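Local coordinates for rhamnosidase B (Bacillus sp., PDB 2OKX), which catalyses the hydrolysis of alpha-L-rhamnosides as a glycoside hydrolase of family 78, probably with inversion at the anomeric carbon, at residues A[51-55]-A[87-91]; A[54-59]-A[78-83]; A[40-46]-A[111-117]. All coordinates share one frame; numbering follows the deposited sequence.

Interaction 1: A[51-55]-A[87-91]; sequences VLFVN and RNTIA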
ATOM      1  N   VAL A  51     -14.858  10.517   8.582  1.00 22.48           N
ATOM      2  CA  VAL A  51     -15.625  10.913   7.405  1.00 23.80           C
ATOM      3  C   VAL A  51     -16.497  12.058   7.938  1.00 24.57           C
ATOM      4  O   VAL A  51     -17.311  11.858   8.844  1.00 26.04           O
ATOM      5  CB  VAL A  51     -16.532   9.795   6.874  1.00 23.55           C
ATOM      6  CG1 VAL A  51     -17.355  10.330   5.708  1.00 25.31           C
ATOM      7  CG2 VAL A  51     -15.693   8.602   6.416  1.00 22.14           C
ATOM      8  N   LEU A  52     -16.314  13.253   7.386  1.00 24.85           N
ATOM      9  CA  LEU A  52     -17.039  14.439   7.837  1.00 25.12           C
ATOM     10  C   LEU A  52     -18.278  14.826   7.037  1.00 27.14           C
ATOM     11  O   LEU A  52     -18.255  14.848   5.802  1.00 26.54           O
ATOM     12  CB  LEU A  52     -16.084  15.635   7.868  1.00 23.23           C
ATOM     13  CG  LEU A  52     -16.685  17.021   8.136  1.00 24.59           C
ATOM     14  CD1 LEU A  52     -17.187  17.095   9.576  1.00 22.93           C
ATOM     15  CD2 LEU A  52     -15.628  18.094   7.883  1.00 23.92           C
ATOM     16  N   PHE A  53     -19.350  15.149   7.761  1.00 27.24           N
ATOM     17  CA  PHE A  53     -20.611  15.572   7.163  1.00 27.21           C
ATOM     18  C   PHE A  53     -21.035  16.910   7.765  1.00 29.28           C
ATOM     19  O   PHE A  53     -20.970  17.102   8.982  1.00 29.35           O
ATOM     20  CB  PHE A  53     -21.728  14.559   7.433  1.00 27.82           C
ATOM     21  CG  PHE A  53     -21.493  13.205   6.834  1.00 27.31           C
ATOM     22  CD1 PHE A  53     -20.714  12.262   7.497  1.00 27.90           C
ATOM     23  CD2 PHE A  53     -22.076  12.858   5.619  1.00 27.13           C
ATOM     24  CE1 PHE A  53     -20.523  10.991   6.961  1.00 27.41           C
ATOM     25  CE2 PHE A  53     -21.891  11.590   5.075  1.00 27.02           C
ATOM     26  CZ  PHE A  53     -21.113  10.655   5.747  1.00 28.81           C
ATOM     27  N   VAL A  54     -21.452  17.840   6.914  1.00 27.68           N
ATOM     28  CA  VAL A  54     -21.913  19.141   7.383  1.00 27.99           C
ATOM     29  C   VAL A  54     -23.308  19.331   6.816  1.00 28.26           C
ATOM     30  O   VAL A  54     -23.487  19.475   5.605  1.00 28.32           O
ATOM     31  CB  VAL A  54     -20.999  20.286   6.909  1.00 27.82           C
ATOM     32  CG1 VAL A  54     -21.540  21.617   7.410  1.00 27.18           C
ATOM     33  CG2 VAL A  54     -19.582  20.073   7.427  1.00 27.99           C
ATOM     34  N   ASN A  55     -24.295  19.312   7.704  1.00 28.03           N
ATOM     35  CA  ASN A  55     -25.688  19.451   7.317  1.00 27.94           C
ATOM     36  C   ASN A  55     -26.097  18.332   6.375  1.00 27.98           C
ATOM     37  O   ASN A  55     -26.879  18.535   5.448  1.00 30.11           O
ATOM     38  CB  ASN A  55     -25.942  20.821   6.678  1.00 27.84           C
ATOM     39  CG  ASN A  55     -25.975  21.934   7.703  1.00 29.67           C
ATOM     40  OD1 ASN A  55     -26.647  21.820   8.728  1.00 31.00           O
ATOM     41  ND2 ASN A  55     -25.255  23.016   7.435  1.00 28.79           N
ATOM     42  N   ARG A  87     -30.236  26.569  12.709  1.00 39.28           N
ATOM     43  CA  ARG A  87     -29.556  25.432  13.317  1.00 41.79           C
ATOM     44  C   ARG A  87     -28.807  24.615  12.272  1.00 41.14           C
ATOM     45  O   ARG A  87     -29.356  24.272  11.225  1.00 40.30           O
ATOM     46  CB  ARG A  87     -30.570  24.545  14.046  1.00 44.04           C
ATOM     47  CG  ARG A  87     -30.034  23.186  14.474  1.00 48.00           C
ATOM     48  CD  ARG A  87     -31.048  22.454  15.339  1.00 51.61           C
ATOM     49  NE  ARG A  87     -30.744  21.033  15.477  1.00 55.56           N
ATOM     50  CZ  ARG A  87     -30.857  20.145  14.493  1.00 58.09           C
ATOM     51  NH1 ARG A  87     -30.555  18.870  14.707  1.00 59.62           N
ATOM     52  NH2 ARG A  87     -31.278  20.530  13.295  1.00 60.00           N
ATOM     53  N   ASN A  88     -27.548  24.318  12.573  1.00 40.84           N
ATOM     54  CA  ASN A  88     -26.681  23.545  11.692  1.00 40.35           C
ATOM     55  C   ASN A  88     -26.272  22.262  12.400  1.00 40.28           C
ATOM     56  O   ASN A  88     -26.180  22.228  13.627  1.00 38.60           O
ATOM     57  CB  ASN A  88     -25.434  24.358  11.342  1.00 40.05           C
ATOM     58  CG  ASN A  88     -25.715  25.454  10.334  1.00 42.90           C
ATOM     59  OD1 ASN A  88     -25.594  25.247   9.127  1.00 42.01           O
ATOM     60  ND2 ASN A  88     -26.105  26.625  10.824  1.00 42.43           N
ATOM     61  N   THR A  89     -26.023  21.210  11.626  1.00 39.14           N
ATOM     62  CA  THR A  89     -25.633  19.931  12.199  1.00 38.79           C
ATOM     63  C   THR A  89     -24.314  19.395  11.652  1.00 37.87           C
ATOM     64  O   THR A  89     -24.101  19.345  10.438  1.00 37.62           O
ATOM     65  CB  THR A  89     -26.713  18.869  11.953  1.00 40.77           C
ATOM     66  OG1 THR A  89     -27.952  19.309  12.524  1.00 42.60           O
ATOM     67  CG2 THR A  89     -26.308  17.538  12.581  1.00 41.75           C
ATOM     68  N   ILE A  90     -23.429  18.999  12.563  1.00 35.53           N
ATOM     69  CA  ILE A  90     -22.142  18.425  12.198  1.00 32.86           C
ATOM     70  C   ILE A  90     -22.219  16.954  12.572  1.00 32.33           C
ATOM     71  O   ILE A  90     -22.570  16.615  13.706  1.00 32.32           O
ATOM     72  CB  ILE A  90     -20.976  19.062  12.979  1.00 32.51           C
ATOM     73  CG1 ILE A  90     -20.963  20.578  12.771  1.00 33.35           C
ATOM     74  CG2 ILE A  90     -19.658  18.455  12.520  1.00 31.28           C
ATOM     75  CD1 ILE A  90     -20.791  21.004  11.322  1.00 35.65           C
ATOM     76  N   ALA A  91     -21.911  16.082  11.619  1.00 30.51           N
ATOM     77  CA  ALA A  91     -21.949  14.644  11.856  1.00 28.29           C
ATOM     78  C   ALA A  91     -20.625  14.039  11.428  1.00 29.76           C
ATOM     79  O   ALA A  91     -20.070  14.403  10.389  1.00 29.58           O
ATOM     80  CB  ALA A  91     -23.088  14.014  11.075  1.00 28.13           C
TER

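Interaction 2: A[54-59]-A[78-83]; sequences VNGEQV and IGGQLR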
ATOM      1  N   VAL A  54     -21.452  17.840   6.914  1.00 27.68           N
ATOM      2  CA  VAL A  54     -21.913  19.141   7.383  1.00 27.99           C
ATOM      3  C   VAL A  54     -23.308  19.331   6.816  1.00 28.26           C
ATOM      4  O   VAL A  54     -23.487  19.475   5.605  1.00 28.32           O
ATOM      5  CB  VAL A  54     -20.999  20.286   6.909  1.00 27.82           C
ATOM      6  CG1 VAL A  54     -21.540  21.617   7.410  1.00 27.18           C
ATOM      7  CG2 VAL A  54     -19.582  20.073   7.427  1.00 27.99           C
ATOM      8  N   ASN A  55     -24.295  19.312   7.704  1.00 28.03           N
ATOM      9  CA  ASN A  55     -25.688  19.451   7.317  1.00 27.94           C
ATOM     10  C   ASN A  55     -26.097  18.332   6.375  1.00 27.98           C
ATOM     11  O   ASN A  55     -26.879  18.535   5.448  1.00 30.11           O
ATOM     12  CB  ASN A  55     -25.942  20.821   6.678  1.00 27.84           C
ATOM     13  CG  ASN A  55     -25.975  21.934   7.703  1.00 29.67           C
ATOM     14  OD1 ASN A  55     -26.647  21.820   8.728  1.00 31.00           O
ATOM     15  ND2 ASN A  55     -25.255  23.016   7.435  1.00 28.79           N
ATOM     16  N   GLY A  56     -25.552  17.144   6.624  1.00 27.17           N
ATOM     17  CA  GLY A  56     -25.880  15.984   5.817  1.00 26.85           C
ATOM     18  C   GLY A  56     -24.984  15.756   4.617  1.00 26.94           C
ATOM     19  O   GLY A  56     -24.950  14.658   4.069  1.00 28.06           O
ATOM     20  N   GLU A  57     -24.255  16.786   4.210  1.00 26.85           N
ATOM     21  CA  GLU A  57     -23.371  16.681   3.053  1.00 28.17           C
ATOM     22  C   GLU A  57     -21.970  16.200   3.435  1.00 26.46           C
ATOM     23  O   GLU A  57     -21.332  16.773   4.321  1.00 24.88           O
ATOM     24  CB  GLU A  57     -23.277  18.040   2.357  1.00 29.63           C
ATOM     25  CG  GLU A  57     -22.468  18.037   1.072  1.00 35.21           C
ATOM     26  CD  GLU A  57     -22.378  19.417   0.442  1.00 37.75           C
ATOM     27  OE1 GLU A  57     -23.439  20.042   0.220  1.00 37.38           O
ATOM     28  OE2 GLU A  57     -21.246  19.876   0.167  1.00 39.19           O
ATOM     29  N   GLN A  58     -21.493  15.154   2.767  1.00 24.98           N
ATOM     30  CA  GLN A  58     -20.157  14.634   3.044  1.00 25.95           C
ATOM     31  C   GLN A  58     -19.147  15.661   2.546  1.00 26.54           C
ATOM     32  O   GLN A  58     -19.125  16.002   1.360  1.00 27.44           O
ATOM     33  CB  GLN A  58     -19.938  13.306   2.328  1.00 27.86           C
ATOM     34  CG  GLN A  58     -18.733  12.539   2.838  1.00 30.87           C
ATOM     35  CD  GLN A  58     -18.389  11.363   1.960  1.00 35.05           C
ATOM     36  OE1 GLN A  58     -17.657  11.497   0.978  1.00 37.03           O
ATOM     37  NE2 GLN A  58     -18.930  10.199   2.296  1.00 37.69           N
ATOM     38  N   VAL A  59     -18.311  16.155   3.450  1.00 23.84           N
ATOM     39  CA  VAL A  59     -17.335  17.171   3.096  1.00 24.07           C
ATOM     40  C   VAL A  59     -15.908  16.669   2.872  1.00 24.90           C
ATOM     41  O   VAL A  59     -15.205  17.176   2.001  1.00 25.65           O
ATOM     42  CB  VAL A  59     -17.315  18.287   4.166  1.00 23.21           C
ATOM     43  CG1 VAL A  59     -16.188  19.263   3.892  1.00 22.78           C
ATOM     44  CG2 VAL A  59     -18.654  19.014   4.168  1.00 23.48           C
ATOM     45  N   ILE A  78     -16.162  25.612   5.365  1.00 26.98           N
ATOM     46  CA  ILE A  78     -17.509  25.075   5.196  1.00 27.66           C
ATOM     47  C   ILE A  78     -18.571  26.112   4.846  1.00 28.60           C
ATOM     48  O   ILE A  78     -19.763  25.855   5.004  1.00 29.11           O
ATOM     49  CB  ILE A  78     -17.976  24.325   6.464  1.00 29.50           C
ATOM     50  CG1 ILE A  78     -17.899  25.258   7.678  1.00 30.05           C
ATOM     51  CG2 ILE A  78     -17.125  23.080   6.677  1.00 27.83           C
ATOM     52  CD1 ILE A  78     -18.471  24.662   8.942  1.00 32.32           C
ATOM     53  N   GLY A  79     -18.144  27.270   4.357  1.00 30.92           N
ATOM     54  CA  GLY A  79     -19.094  28.312   4.004  1.00 32.56           C
ATOM     55  C   GLY A  79     -20.143  27.834   3.020  1.00 35.03           C
ATOM     56  O   GLY A  79     -21.270  28.335   3.002  1.00 36.21           O
ATOM     57  N   GLY A  80     -19.774  26.849   2.206  1.00 35.09           N
ATOM     58  CA  GLY A  80     -20.691  26.319   1.217  1.00 34.19           C
ATOM     59  C   GLY A  80     -21.800  25.455   1.781  1.00 34.63           C
ATOM     60  O   GLY A  80     -22.883  25.391   1.205  1.00 35.84           O
ATOM     61  N   GLN A  81     -21.542  24.787   2.900  1.00 33.68           N
ATOM     62  CA  GLN A  81     -22.553  23.928   3.508  1.00 33.65           C
ATOM     63  C   GLN A  81     -23.261  24.600   4.681  1.00 34.01           C
ATOM     64  O   GLN A  81     -24.278  24.107   5.163  1.00 33.27           O
ATOM     65  CB  GLN A  81     -21.923  22.612   3.990  1.00 33.09           C
ATOM     66  CG  GLN A  81     -21.343  21.733   2.886  1.00 32.46           C
ATOM     67  CD  GLN A  81     -19.942  22.149   2.458  1.00 33.50           C
ATOM     68  OE1 GLN A  81     -19.377  21.588   1.516  1.00 34.71           O
ATOM     69  NE2 GLN A  81     -19.372  23.126   3.152  1.00 31.68           N
ATOM     70  N   LEU A  82     -22.724  25.730   5.127  1.00 36.17           N
ATOM     71  CA  LEU A  82     -23.280  26.463   6.263  1.00 38.92           C
ATOM     72  C   LEU A  82     -24.631  27.129   5.979  1.00 39.26           C
ATOM     73  O   LEU A  82     -24.822  27.757   4.936  1.00 39.68           O
ATOM     74  CB  LEU A  82     -22.267  27.517   6.726  1.00 40.46           C
ATOM     75  CG  LEU A  82     -22.398  28.134   8.123  1.00 43.25           C
ATOM     76  CD1 LEU A  82     -21.169  28.988   8.399  1.00 43.37           C
ATOM     77  CD2 LEU A  82     -23.661  28.971   8.228  1.00 44.93           C
ATOM     78  N   ARG A  83     -25.557  26.987   6.925  1.00 38.58           N
ATOM     79  CA  ARG A  83     -26.892  27.573   6.822  1.00 38.53           C
ATOM     80  C   ARG A  83     -26.983  28.736   7.810  1.00 39.49           C
ATOM     81  O   ARG A  83     -27.264  28.536   8.991  1.00 38.88           O
ATOM     82  CB  ARG A  83     -27.953  26.528   7.166  1.00 39.28           C
ATOM     83  CG  ARG A  83     -27.923  25.284   6.294  1.00 38.75           C
ATOM     84  CD  ARG A  83     -28.969  24.281   6.752  1.00 39.66           C
ATOM     85  NE  ARG A  83     -29.028  23.111   5.879  1.00 40.05           N
ATOM     86  CZ  ARG A  83     -29.887  22.109   6.028  1.00 40.31           C
ATOM     87  NH1 ARG A  83     -30.768  22.124   7.020  1.00 39.89           N
ATOM     88  NH2 ARG A  83     -29.872  21.092   5.177  1.00 41.13           N
TER

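Interaction 3: A[40-46]-A[111-117]; sequences AMLHITA and LIAEIEA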
ATOM      1  N   ALA A  40     -15.877  30.450   7.502  1.00 35.84           N
ATOM      2  CA  ALA A  40     -16.200  29.587   8.623  1.00 34.42           C
ATOM      3  C   ALA A  40     -15.338  28.341   8.451  1.00 34.59           C
ATOM      4  O   ALA A  40     -15.596  27.515   7.575  1.00 33.32           O
ATOM      5  CB  ALA A  40     -17.677  29.222   8.597  1.00 32.77           C
ATOM      6  N   MET A  41     -14.306  28.222   9.279  1.00 32.90           N
ATOM      7  CA  MET A  41     -13.394  27.090   9.208  1.00 31.70           C
ATOM      8  C   MET A  41     -13.741  25.991  10.208  1.00 32.51           C
ATOM      9  O   MET A  41     -14.117  26.267  11.351  1.00 33.28           O
ATOM     10  CB  MET A  41     -11.954  27.552   9.459  1.00 30.64           C
ATOM     11  CG  MET A  41     -11.435  28.591   8.475  1.00 30.51           C
ATOM     12  SD  MET A  41     -11.547  28.041   6.753  1.00 30.17           S
ATOM     13  CE  MET A  41     -10.217  26.817   6.699  1.00 27.64           C
ATOM     14  N   LEU A  42     -13.613  24.746   9.763  1.00 29.97           N
ATOM     15  CA  LEU A  42     -13.876  23.590  10.607  1.00 29.46           C
ATOM     16  C   LEU A  42     -12.567  22.815  10.692  1.00 30.81           C
ATOM     17  O   LEU A  42     -12.113  22.223   9.708  1.00 29.88           O
ATOM     18  CB  LEU A  42     -14.980  22.719  10.001  1.00 25.61           C
ATOM     19  CG  LEU A  42     -15.566  21.619  10.891  1.00 26.17           C
ATOM     20  CD1 LEU A  42     -16.865  21.104  10.290  1.00 24.08           C
ATOM     21  CD2 LEU A  42     -14.560  20.484  11.051  1.00 25.98           C
ATOM     22  N   HIS A  43     -11.955  22.845  11.872  1.00 29.22           N
ATOM     23  CA  HIS A  43     -10.690  22.167  12.125  1.00 28.37           C
ATOM     24  C   HIS A  43     -10.998  20.826  12.772  1.00 27.75           C
ATOM     25  O   HIS A  43     -11.745  20.760  13.747  1.00 28.66           O
ATOM     26  CB  HIS A  43      -9.837  23.024  13.054  1.00 28.15           C
ATOM     27  CG  HIS A  43      -9.697  24.442  12.595  1.00 27.40           C
ATOM     28  ND1 HIS A  43      -8.866  24.815  11.561  1.00 26.58           N
ATOM     29  CD2 HIS A  43     -10.294  25.579  13.028  1.00 27.02           C
ATOM     30  CE1 HIS A  43      -8.953  26.120  11.377  1.00 26.86           C
ATOM     31  NE2 HIS A  43      -9.812  26.608  12.255  1.00 28.47           N
ATOM     32  N   ILE A  44     -10.411  19.758  12.242  1.00 27.63           N
ATOM     33  CA  ILE A  44     -10.704  18.430  12.757  1.00 26.91           C
ATOM     34  C   ILE A  44      -9.621  17.376  12.552  1.00 26.87           C
ATOM     35  O   ILE A  44      -8.816  17.448  11.620  1.00 25.95           O
ATOM     36  CB  ILE A  44     -12.007  17.901  12.100  1.00 29.34           C
ATOM     37  CG1 ILE A  44     -12.300  16.466  12.542  1.00 27.49           C
ATOM     38  CG2 ILE A  44     -11.874  17.960  10.577  1.00 30.20           C
ATOM     39  CD1 ILE A  44     -13.588  15.901  11.951  1.00 29.67           C
ATOM     40  N   THR A  45      -9.608  16.404  13.456  1.00 26.16           N
ATOM     41  CA  THR A  45      -8.703  15.267  13.380  1.00 25.72           C
ATOM     42  C   THR A  45      -9.367  14.172  14.198  1.00 25.68           C
ATOM     43  O   THR A  45     -10.278  14.441  14.981  1.00 26.56           O
ATOM     44  CB  THR A  45      -7.289  15.572  13.925  1.00 26.16           C
ATOM     45  OG1 THR A  45      -6.412  14.494  13.567  1.00 25.99           O
ATOM     46  CG2 THR A  45      -7.299  15.713  15.441  1.00 26.73           C
ATOM     47  N   ALA A  46      -8.943  12.932  13.998  1.00 25.32           N
ATOM     48  CA  ALA A  46      -9.531  11.827  14.729  1.00 24.64           C
ATOM     49  C   ALA A  46      -8.581  10.644  14.781  1.00 24.69           C
ATOM     50  O   ALA A  46      -7.549  10.629  14.115  1.00 26.16           O
ATOM     51  CB  ALA A  46     -10.840  11.410  14.081  1.00 24.67           C
ATOM     52  N   LEU A 111     -12.252  11.918  18.722  1.00 29.16           N
ATOM     53  CA  LEU A 111     -12.620  12.922  17.741  1.00 28.79           C
ATOM     54  C   LEU A 111     -12.534  14.302  18.374  1.00 30.34           C
ATOM     55  O   LEU A 111     -12.986  14.506  19.501  1.00 30.41           O
ATOM     56  CB  LEU A 111     -14.049  12.702  17.252  1.00 29.09           C
ATOM     57  CG  LEU A 111     -14.629  13.873  16.446  1.00 30.36           C
ATOM     58  CD1 LEU A 111     -13.885  14.010  15.126  1.00 30.08           C
ATOM     59  CD2 LEU A 111     -16.114  13.645  16.202  1.00 30.04           C
ATOM     60  N   ILE A 112     -11.936  15.240  17.653  1.00 29.64           N
ATOM     61  CA  ILE A 112     -11.836  16.611  18.121  1.00 29.63           C
ATOM     62  C   ILE A 112     -12.096  17.510  16.914  1.00 30.55           C
ATOM     63  O   ILE A 112     -11.425  17.398  15.884  1.00 28.93           O
ATOM     64  CB  ILE A 112     -10.449  16.913  18.746  1.00 29.69           C
ATOM     65  CG1 ILE A 112     -10.452  18.322  19.342  1.00 29.04           C
ATOM     66  CG2 ILE A 112      -9.349  16.761  17.706  1.00 29.21           C
ATOM     67  CD1 ILE A 112      -9.245  18.630  20.197  1.00 27.47           C
ATOM     68  N   ALA A 113     -13.095  18.380  17.037  1.00 29.22           N
ATOM     69  CA  ALA A 113     -13.461  19.281  15.954  1.00 30.77           C
ATOM     70  C   ALA A 113     -13.961  20.609  16.491  1.00 31.91           C
ATOM     71  O   ALA A 113     -14.592  20.670  17.545  1.00 33.15           O
ATOM     72  CB  ALA A 113     -14.529  18.637  15.079  1.00 29.13           C
ATOM     73  N   GLU A 114     -13.686  21.674  15.751  1.00 33.61           N
ATOM     74  CA  GLU A 114     -14.101  23.004  16.163  1.00 34.10           C
ATOM     75  C   GLU A 114     -14.374  23.885  14.951  1.00 34.25           C
ATOM     76  O   GLU A 114     -13.576  23.925  14.013  1.00 32.82           O
ATOM     77  CB  GLU A 114     -13.003  23.637  17.019  1.00 33.95           C
ATOM     78  CG  GLU A 114     -13.396  24.939  17.695  1.00 36.85           C
ATOM     79  CD  GLU A 114     -12.217  25.610  18.368  1.00 36.65           C
ATOM     80  OE1 GLU A 114     -11.423  24.897  19.015  1.00 37.48           O
ATOM     81  OE2 GLU A 114     -12.087  26.847  18.258  1.00 39.30           O
ATOM     82  N   ILE A 115     -15.509  24.578  14.971  1.00 34.42           N
ATOM     83  CA  ILE A 115     -15.873  25.484  13.890  1.00 35.80           C
ATOM     84  C   ILE A 115     -15.585  26.896  14.379  1.00 38.23           C
ATOM     85  O   ILE A 115     -16.082  27.310  15.426  1.00 39.18           O
ATOM     86  CB  ILE A 115     -17.363  25.369  13.520  1.00 35.65           C
ATOM     87  CG1 ILE A 115     -17.651  23.975  12.961  1.00 35.30           C
ATOM     88  CG2 ILE A 115     -17.729  26.437  12.497  1.00 34.16           C
ATOM     89  CD1 ILE A 115     -19.084  23.770  12.537  1.00 38.11           C
ATOM     90  N   GLU A 116     -14.776  27.626  13.621  1.00 39.53           N
ATOM     91  CA  GLU A 116     -14.403  28.981  13.989  1.00 42.43           C
ATOM     92  C   GLU A 116     -14.661  29.960  12.854  1.00 43.16           C
ATOM     93  O   GLU A 116     -14.445  29.645  11.682  1.00 42.43           O
ATOM     94  CB  GLU A 116     -12.923  29.019  14.384  1.00 44.81           C
ATOM     95  CG  GLU A 116     -12.392  30.400  14.736  1.00 51.25           C
ATOM     96  CD  GLU A 116     -10.951  30.367  15.222  1.00 54.19           C
ATOM     97  OE1 GLU A 116     -10.066  29.930  14.455  1.00 55.82           O
ATOM     98  OE2 GLU A 116     -10.703  30.778  16.376  1.00 56.86           O
ATOM     99  N   ALA A 117     -15.124  31.151  13.214  1.00 43.13           N
ATOM    100  CA  ALA A 117     -15.412  32.193  12.243  1.00 44.48           C
ATOM    101  C   ALA A 117     -15.297  33.556  12.911  1.00 46.68           C
ATOM    102  O   ALA A 117     -15.906  33.801  13.955  1.00 46.13           O
ATOM    103  CB  ALA A 117     -16.809  32.006  11.675  1.00 43.51           C
TER
HETATM  104  O   HOH W   1     -10.391  29.317  12.047  1.00 36.50           O

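Interaction 1: A[51-55]-A[87-91]
I90 lies alongside V54, both side chains pointing the same way, with I90 CD1 4.0 Å from V54 CG1. They form a non-hydrogen-bonded pair of an antiparallel ladder in the N-terminal domain, where strand 49-54 runs beside strand 87-96 in a seven-stranded sheet. In I90 the first torsion (chi1 -56°) sets CG1 anti to the carbonyl carbon, and the turn at chi2 (-60°) carries CD1 to V54. The other branch goes to L52, whose CD1 sits 4.1 Å from I90 CG2. L42, on strand 41-47 of a second sheet, closes over L52, V54 and I90, consistent with a beta sandwich.

F53 and A91 pair on the opposite face, their CB atoms 3.9 Å apart. The phenyl ring swings away from the partner strand, although A91 O still meets its edge in the ring plane. Their backbones exchange two bonds, F53 N to A91 O at 2.8 Å and A91 N to F53 O at 3.0 Å; the second is the straighter.

Where strand 49-54 ends, N55 carries the ladder on by one step. Its N reaches T89 O at 2.7 Å, but the return bond comes to the side chain: T89 N donates to N55 OD1 at 3.0 Å, from a position well out of the amide carbonyl plane. The carboxamide of N55 thus does the work of a main-chain carbonyl and is gripped at both ends, because ND2 also donates to Q81 O and to N88. The N55 and N88 amides are turned 49° apart, yet the latter bond is well aimed: N55 ND2 lies 2.8 Å from N88 OD1, in the N88 carbonyl plane and on a lone pair.

Interaction 2: A[54-59]-A[78-83]
The apolar part of this contact starts at V54, whose two methyls diverge to separate partners. V54 CG1 presses on Q81 CB at 3.6 Å, while V54 CG2 meets I78 CG2 at 4.0 Å, the side chains crossing at about a right angle in both cases. Q81 bends sharply at its second torsion (chi2 82°), which folds the amide back beside V59; V59 CG2 is 3.8 Å from Q81 CD.

Polar contact rests mainly on one bond. N55 ND2 donates to Q81 O at 2.7 Å, approaching 33° out of the carbonyl plane, and the second N-H of ND2 is used on strand 87-96. R83 N bonds to N88 OD1, tying the loop to that strand as well. At the more exposed end of the contact E57 OE2 and Q81 OE1, two acceptors, come within 2.9 Å; this makes the modelled orientation of the Q81 amide doubtful.

Flat groups stack between N55 and R83. The arginine, extended from CG to NE, slides past the asparagine in the opposite direction, its guanidinium only 11° from parallel to the amide, with R83 NE 3.7 Å from N55 CG.

Within 54-59 the chain reverses through N55 and G56, both at positive phi. V54 N bonds to E57 O at 2.8 Å and E57 N to V54 O at 3.1 Å. This is the two-residue beta hairpin with a type I' Asn-Gly turn, here joining strands 49-54 and 57-62.

Interaction 3: A[40-46]-A[111-117]
L42 packs obliquely against I115 on the face these strands turn toward strand 87-96, with L42 CG 3.8 Å from I115 CG1. Further along, I44 CD1 meets L111 CD1 at 3.7 Å; A113 CB packs beside I44 CB on the same face, and L111 CD1 also reaches the CB of A46. I90, V92 and V94 cover parts of this apolar layer from the other sheet.

Backbone bonds knit strand 41-47 antiparallel to strand 110-117. M41 with E116, H43 with E114 and T45 with I112 each exchange two N-H...O bonds. The shortest runs from E116 N to M41 O at 2.7 Å. At the T45 end they are longer, T45 N lying 3.2 Å from I112 O. Between them CA-H...O contacts fill in, such as A113 CA to H43 O at 3.2 Å.

On the other face the CG2 methyls of T45 and I112 are neighbours, modelled too close together for their separation to be taken literally. T45 OG1 turns aside to donate to F72 O.

Polar side chains take over toward E116. H43 and E116 do not bond directly; their ring and carboxylate planes are 90° apart, and a water bridges them. It lies in the imidazole plane at the ring edge, 2.8 Å from H43 NE2, and donates to E116 OE1 over a modelled distance that is unusually short. E114 is taken up by N7 and by a salt bridge to R4. One face of the ladder is thus wholly apolar, while the other is mixed, with H43, E114 and E116 among its polar members. There H43 ND1 bonds S75 OG, which together with the water at NE2 fixes the rotation of the ring.

Overall arrangement
All three contacts belong to the N-terminal domain, about 30 Å from the centre of the chain. Interactions 1 and 2 have centres 6 Å apart and share V54 and N55 of the 49-54/57-62 hairpin, which interaction 1 pairs with strand 87-96 and interaction 2 with the 78-83 loop. Interaction 3 lies in the facing five-stranded sheet, 11 Å from interaction 1 and 13 Å from interaction 2. Along the chain its strands come first and last. The sheets meet, among other places, where I90 CD1 touches I115 CD1 at 3.5 Å, and I78 N lies 3.0 Å from A40 O. Together they join hairpin, loop and both sheets, consistent with a beta sandwich.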